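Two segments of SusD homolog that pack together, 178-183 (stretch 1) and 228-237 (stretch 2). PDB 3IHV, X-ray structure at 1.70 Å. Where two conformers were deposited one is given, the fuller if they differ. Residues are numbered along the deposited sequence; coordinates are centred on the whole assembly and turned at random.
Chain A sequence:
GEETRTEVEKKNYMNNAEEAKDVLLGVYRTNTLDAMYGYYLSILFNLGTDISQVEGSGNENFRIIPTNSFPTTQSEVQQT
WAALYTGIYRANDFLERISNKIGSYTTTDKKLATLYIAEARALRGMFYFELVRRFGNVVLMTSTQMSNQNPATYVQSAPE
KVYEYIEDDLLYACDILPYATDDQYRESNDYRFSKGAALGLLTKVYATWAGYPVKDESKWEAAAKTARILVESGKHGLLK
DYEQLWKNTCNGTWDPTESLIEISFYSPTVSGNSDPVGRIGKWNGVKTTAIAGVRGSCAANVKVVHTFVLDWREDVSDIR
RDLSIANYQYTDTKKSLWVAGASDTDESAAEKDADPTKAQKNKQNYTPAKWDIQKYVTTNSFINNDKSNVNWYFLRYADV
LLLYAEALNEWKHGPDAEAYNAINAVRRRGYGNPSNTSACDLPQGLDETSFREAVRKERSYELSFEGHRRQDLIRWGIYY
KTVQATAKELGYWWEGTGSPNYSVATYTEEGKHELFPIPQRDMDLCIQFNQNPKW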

ATOM      1  N   PRO A 178     -13.229 -19.191   0.377  1.00  6.70           N
ATOM      2  CA  PRO A 178     -12.274 -20.273   0.142  1.00  6.66           C
ATOM      3  C   PRO A 178     -10.909 -19.638  -0.117  1.00  6.02           C
ATOM      4  O   PRO A 178     -10.824 -18.451  -0.392  1.00  5.79           O
ATOM      5  CB  PRO A 178     -12.759 -20.872  -1.178  1.00  6.67           C
ATOM      6  CG  PRO A 178     -13.360 -19.690  -1.905  1.00  7.51           C
ATOM      7  CD  PRO A 178     -14.042 -18.898  -0.808  1.00  7.70           C
ATOM      8  N   TYR A 179      -9.849 -20.424  -0.024  1.00  6.25           N
ATOM      9  CA  TYR A 179      -8.548 -19.971  -0.498  1.00  5.62           C
ATOM     10  C   TYR A 179      -8.676 -19.841  -2.014  1.00  5.81           C
ATOM     11  O   TYR A 179      -9.458 -20.582  -2.665  1.00  5.43           O
ATOM     12  CB  TYR A 179      -7.427 -20.955  -0.158  1.00  5.51           C
ATOM     13  CG  TYR A 179      -7.018 -20.911   1.278  1.00  3.69           C
ATOM     14  CD1 TYR A 179      -6.151 -19.931   1.731  1.00  6.51           C
ATOM     15  CD2 TYR A 179      -7.472 -21.854   2.190  1.00  7.13           C
ATOM     16  CE1 TYR A 179      -5.769 -19.878   3.056  1.00  6.90           C
ATOM     17  CE2 TYR A 179      -7.077 -21.800   3.531  1.00  4.97           C
ATOM     18  CZ  TYR A 179      -6.227 -20.800   3.942  1.00  7.57           C
ATOM     19  OH  TYR A 179      -5.816 -20.726   5.264  1.00  9.49           O
ATOM     20  N   ALA A 180      -7.937 -18.881  -2.567  1.00  5.61           N
ATOM     21  CA  ALA A 180      -7.989 -18.588  -4.004  1.00  5.75           C
ATOM     22  C   ALA A 180      -7.835 -19.826  -4.894  1.00  7.80           C
ATOM     23  O   ALA A 180      -8.578 -19.968  -5.854  1.00  8.33           O
ATOM     24  CB  ALA A 180      -6.941 -17.520  -4.390  1.00  5.42           C
ATOM     25  N   THR A 181      -6.901 -20.707  -4.575  1.00  7.76           N
ATOM     26  CA  THR A 181      -6.643 -21.898  -5.395  1.00  9.88           C
ATOM     27  C   THR A 181      -7.575 -23.092  -5.103  1.00 10.55           C
ATOM     28  O   THR A 181      -7.538 -24.097  -5.810  1.00 10.88           O
ATOM     29  CB  THR A 181      -5.168 -22.323  -5.200  1.00 10.50           C
ATOM     30  OG1 THR A 181      -4.924 -22.542  -3.803  1.00  9.10           O
ATOM     31  CG2 THR A 181      -4.231 -21.178  -5.696  1.00 10.15           C
ATOM     32  N   ASP A 182      -8.405 -22.986  -4.074  1.00 10.11           N
ATOM     33  CA  ASP A 182      -9.331 -24.044  -3.695  1.00 11.61           C
ATOM     34  C   ASP A 182     -10.742 -23.782  -4.240  1.00 11.71           C
ATOM     35  O   ASP A 182     -11.589 -24.683  -4.273  1.00 14.12           O
ATOM     36  CB  ASP A 182      -9.548 -24.063  -2.176  1.00 12.10           C
ATOM     37  CG  ASP A 182      -8.423 -24.695  -1.368  1.00 16.34           C
ATOM     38  OD1 ASP A 182      -7.634 -25.471  -1.904  1.00 19.26           O
ATOM     39  OD2 ASP A 182      -8.371 -24.445  -0.113  1.00 16.37           O
ATOM     40  N   ASP A 183     -10.970 -22.576  -4.699  1.00 10.80           N
ATOM     41  CA  ASP A 183     -12.277 -22.079  -5.092  1.00  9.95           C
ATOM     42  C   ASP A 183     -12.881 -22.695  -6.350  1.00 11.01           C
ATOM     43  O   ASP A 183     -12.429 -22.426  -7.451  1.00 10.99           O
ATOM     44  CB  ASP A 183     -12.119 -20.567  -5.252  1.00  9.39           C
ATOM     45  CG  ASP A 183     -13.410 -19.827  -5.517  1.00  9.64           C
ATOM     46  OD1 ASP A 183     -14.491 -20.426  -5.542  1.00  7.06           O
ATOM     47  OD2 ASP A 183     -13.297 -18.572  -5.659  1.00  8.95           O
ATOM     48  N   ARG A 228      -0.254 -17.497  11.457  1.00  6.77           N
ATOM     49  CA  ARG A 228       0.036 -18.937  11.545  0.50  7.51           C
ATOM     50  C   ARG A 228      -0.936 -19.774  10.697  1.00  7.17           C
ATOM     51  O   ARG A 228      -0.529 -20.713  10.012  1.00  8.15           O
ATOM     52  CB  ARG A 228      -0.030 -19.395  13.013  0.50  7.39           C
ATOM     53  CG  ARG A 228       0.305 -20.860  13.271  0.50  9.86           C
ATOM     54  CD  ARG A 228      -0.025 -21.247  14.734  0.50 11.18           C
ATOM     55  NE  ARG A 228       0.908 -20.678  15.705  0.50 14.73           N
ATOM     56  CZ  ARG A 228       0.649 -20.485  16.996  0.50 14.92           C
ATOM     57  NH1 ARG A 228      -0.547 -20.741  17.502  0.50 13.81           N
ATOM     58  NH2 ARG A 228       1.589 -19.969  17.773  0.50 17.84           N
ATOM     59  N   ILE A 229      -2.232 -19.451  10.766  1.00  7.60           N
ATOM     60  CA  ILE A 229      -3.248 -20.206  10.023  1.00  6.22           C
ATOM     61  C   ILE A 229      -2.902 -20.113   8.541  1.00  6.41           C
ATOM     62  O   ILE A 229      -2.855 -21.141   7.822  1.00  6.23           O
ATOM     63  CB  ILE A 229      -4.685 -19.593  10.273  1.00  6.85           C
ATOM     64  CG1 ILE A 229      -5.110 -19.877  11.725  1.00  7.54           C
ATOM     65  CG2 ILE A 229      -5.728 -20.156   9.286  1.00  7.03           C
ATOM     66  CD1 ILE A 229      -6.293 -19.064  12.195  1.00  9.84           C
ATOM     67  N   LEU A 230      -2.605 -18.893   8.106  1.00  6.09           N
ATOM     68  CA  LEU A 230      -2.277 -18.664   6.685  1.00  6.70           C
ATOM     69  C   LEU A 230      -0.976 -19.373   6.266  1.00  7.64           C
ATOM     70  O   LEU A 230      -0.929 -20.055   5.228  1.00  7.97           O
ATOM     71  CB  LEU A 230      -2.209 -17.190   6.391  1.00  6.56           C
ATOM     72  CG  LEU A 230      -1.746 -16.795   4.979  1.00  8.15           C
ATOM     73  CD1 LEU A 230      -2.573 -17.488   3.904  1.00  8.24           C
ATOM     74  CD2 LEU A 230      -1.748 -15.245   4.788  1.00  7.61           C
ATOM     75  N   VAL A 231       0.059 -19.223   7.089  1.00  7.89           N
ATOM     76  CA  VAL A 231       1.371 -19.816   6.788  1.00  8.92           C
ATOM     77  C   VAL A 231       1.291 -21.331   6.785  1.00  9.69           C
ATOM     78  O   VAL A 231       1.749 -22.004   5.836  1.00 10.31           O
ATOM     79  CB  VAL A 231       2.470 -19.229   7.727  1.00  8.82           C
ATOM     80  CG1 VAL A 231       3.827 -19.971   7.484  1.00  9.70           C
ATOM     81  CG2 VAL A 231       2.607 -17.735   7.504  1.00  9.05           C
ATOM     82  N   GLU A 232       0.621 -21.909   7.768  1.00  8.86           N
ATOM     83  CA  GLU A 232       0.492 -23.357   7.850  1.00 10.00           C
ATOM     84  C   GLU A 232      -0.487 -23.998   6.856  1.00  9.49           C
ATOM     85  O   GLU A 232      -0.456 -25.206   6.653  1.00  7.90           O
ATOM     86  CB  GLU A 232       0.188 -23.776   9.285  1.00 10.44           C
ATOM     87  CG  GLU A 232       1.317 -23.341  10.213  1.00 14.73           C
ATOM     88  CD  GLU A 232       1.278 -23.910  11.629  1.00 17.95           C
ATOM     89  OE1 GLU A 232       0.236 -24.436  12.049  1.00 20.74           O
ATOM     90  OE2 GLU A 232       2.323 -23.783  12.342  1.00 20.29           O
ATOM     91  N   SER A 233      -1.274 -23.179   6.158  1.00  9.60           N
ATOM     92  CA  SER A 233      -2.233 -23.715   5.229  1.00  9.95           C
ATOM     93  C   SER A 233      -1.551 -24.331   4.020  1.00 10.98           C
ATOM     94  O   SER A 233      -2.118 -25.171   3.378  1.00 11.80           O
ATOM     95  CB  SER A 233      -3.173 -22.618   4.713  1.00  9.62           C
ATOM     96  OG  SER A 233      -2.520 -21.718   3.822  1.00  7.47           O
ATOM     97  N   GLY A 234      -0.368 -23.844   3.682  1.00 10.98           N
ATOM     98  CA  GLY A 234       0.311 -24.294   2.503  1.00 12.47           C
ATOM     99  C   GLY A 234      -0.349 -23.789   1.224  1.00 12.55           C
ATOM    100  O   GLY A 234      -0.003 -24.256   0.130  1.00 15.90           O
ATOM    101  N   LYS A 235      -1.294 -22.859   1.335  1.00  9.30           N
ATOM    102  CA  LYS A 235      -2.029 -22.394   0.168  1.00  9.71           C
ATOM    103  C   LYS A 235      -1.373 -21.233  -0.535  1.00  8.89           C
ATOM    104  O   LYS A 235      -1.777 -20.902  -1.638  1.00 11.02           O
ATOM    105  CB  LYS A 235      -3.468 -22.026   0.580  1.00  9.43           C
ATOM    106  CG  LYS A 235      -4.277 -23.206   1.105  1.00 11.42           C
ATOM    107  CD  LYS A 235      -4.899 -24.028  -0.019  1.00 13.51           C
ATOM    108  CE  LYS A 235      -5.247 -25.461   0.434  1.00 17.47           C
ATOM    109  NZ  LYS A 235      -6.219 -25.514   1.581  1.00 21.71           N
ATOM    110  N   HIS A 236      -0.400 -20.572   0.086  1.00  8.41           N
ATOM    111  CA  HIS A 236       0.228 -19.419  -0.524  1.00  7.62           C
ATOM    112  C   HIS A 236       1.754 -19.535  -0.398  1.00  8.63           C
ATOM    113  O   HIS A 236       2.261 -20.393   0.330  1.00  8.60           O
ATOM    114  CB  HIS A 236      -0.335 -18.107   0.060  1.00  8.44           C
ATOM    115  CG  HIS A 236      -1.738 -17.833  -0.367  1.00  5.56           C
ATOM    116  ND1 HIS A 236      -2.052 -17.258  -1.573  1.00  9.62           N
ATOM    117  CD2 HIS A 236      -2.923 -18.144   0.223  1.00  8.71           C
ATOM    118  CE1 HIS A 236      -3.370 -17.213  -1.707  1.00  9.04           C
ATOM    119  NE2 HIS A 236      -3.920 -17.730  -0.626  1.00  8.55           N
ATOM    120  N   GLY A 237       2.462 -18.699  -1.140  1.00  7.72           N
ATOM    121  CA  GLY A 237       3.925 -18.734  -1.101  1.00  7.95           C
ATOM    122  C   GLY A 237       4.540 -17.522  -1.735  1.00  7.86           C
ATOM    123  O   GLY A 237       3.841 -16.567  -2.106  1.00  8.75           O
TER
HETATM  124  O   HOH W   1      -6.510 -17.157  -0.791  1.00  5.52           O
HETATM  125  O   HOH W   2      -4.904 -20.069  -2.539  1.00 14.21           O

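A short turn, 178-183, packs against the C-terminal part of a helix and the loop that follows it, 228-237; the backbones come nearest at Tyr179 and Lys235, whose CA atoms lie 7.0 Å apart. Pro178 stays out of reach. Tyr179 is the centre of the contact: its buried side chain (chi1 m) points toward stretch 2, and Lys235 lays its aliphatic stem over one ring face, with CG 3.6 Å from the ring centroid and nearly on the ring normal, a CH-pi contact. At the ring edge, Tyr179 CE1 meets Leu230 CD1 at 4.1 Å and Tyr179 CD1 meets His236 NE2 at 3.9 Å, while Tyr179 OH reaches Ser233 CB at 3.3 Å. Ser233 OG is engaged within its own stretch, donating to Leu230 O (2.7 Å) and accepting from Lys235 N (3.0 Å), which ties the loop back to the helix. At Ala180 the link is through solvent: water 1 accepts from Ala180 N (2.9 Å) and also bonds His236 NE2 (2.7 Å). Water 2 accepts from Thr181 N (2.9 Å) and donates a weak bond to Lys235 O (3.4 Å). Asp182, whose N bonds Tyr179 O (3.0 Å) to close the turn, receives the lysine's charged end: Lys235 NZ donates to Asp182 OD2 at 2.9 Å in a salt bridge. Asp183 does not reach stretch 2; its carboxylate is hydrogen-bonded elsewhere in the structure.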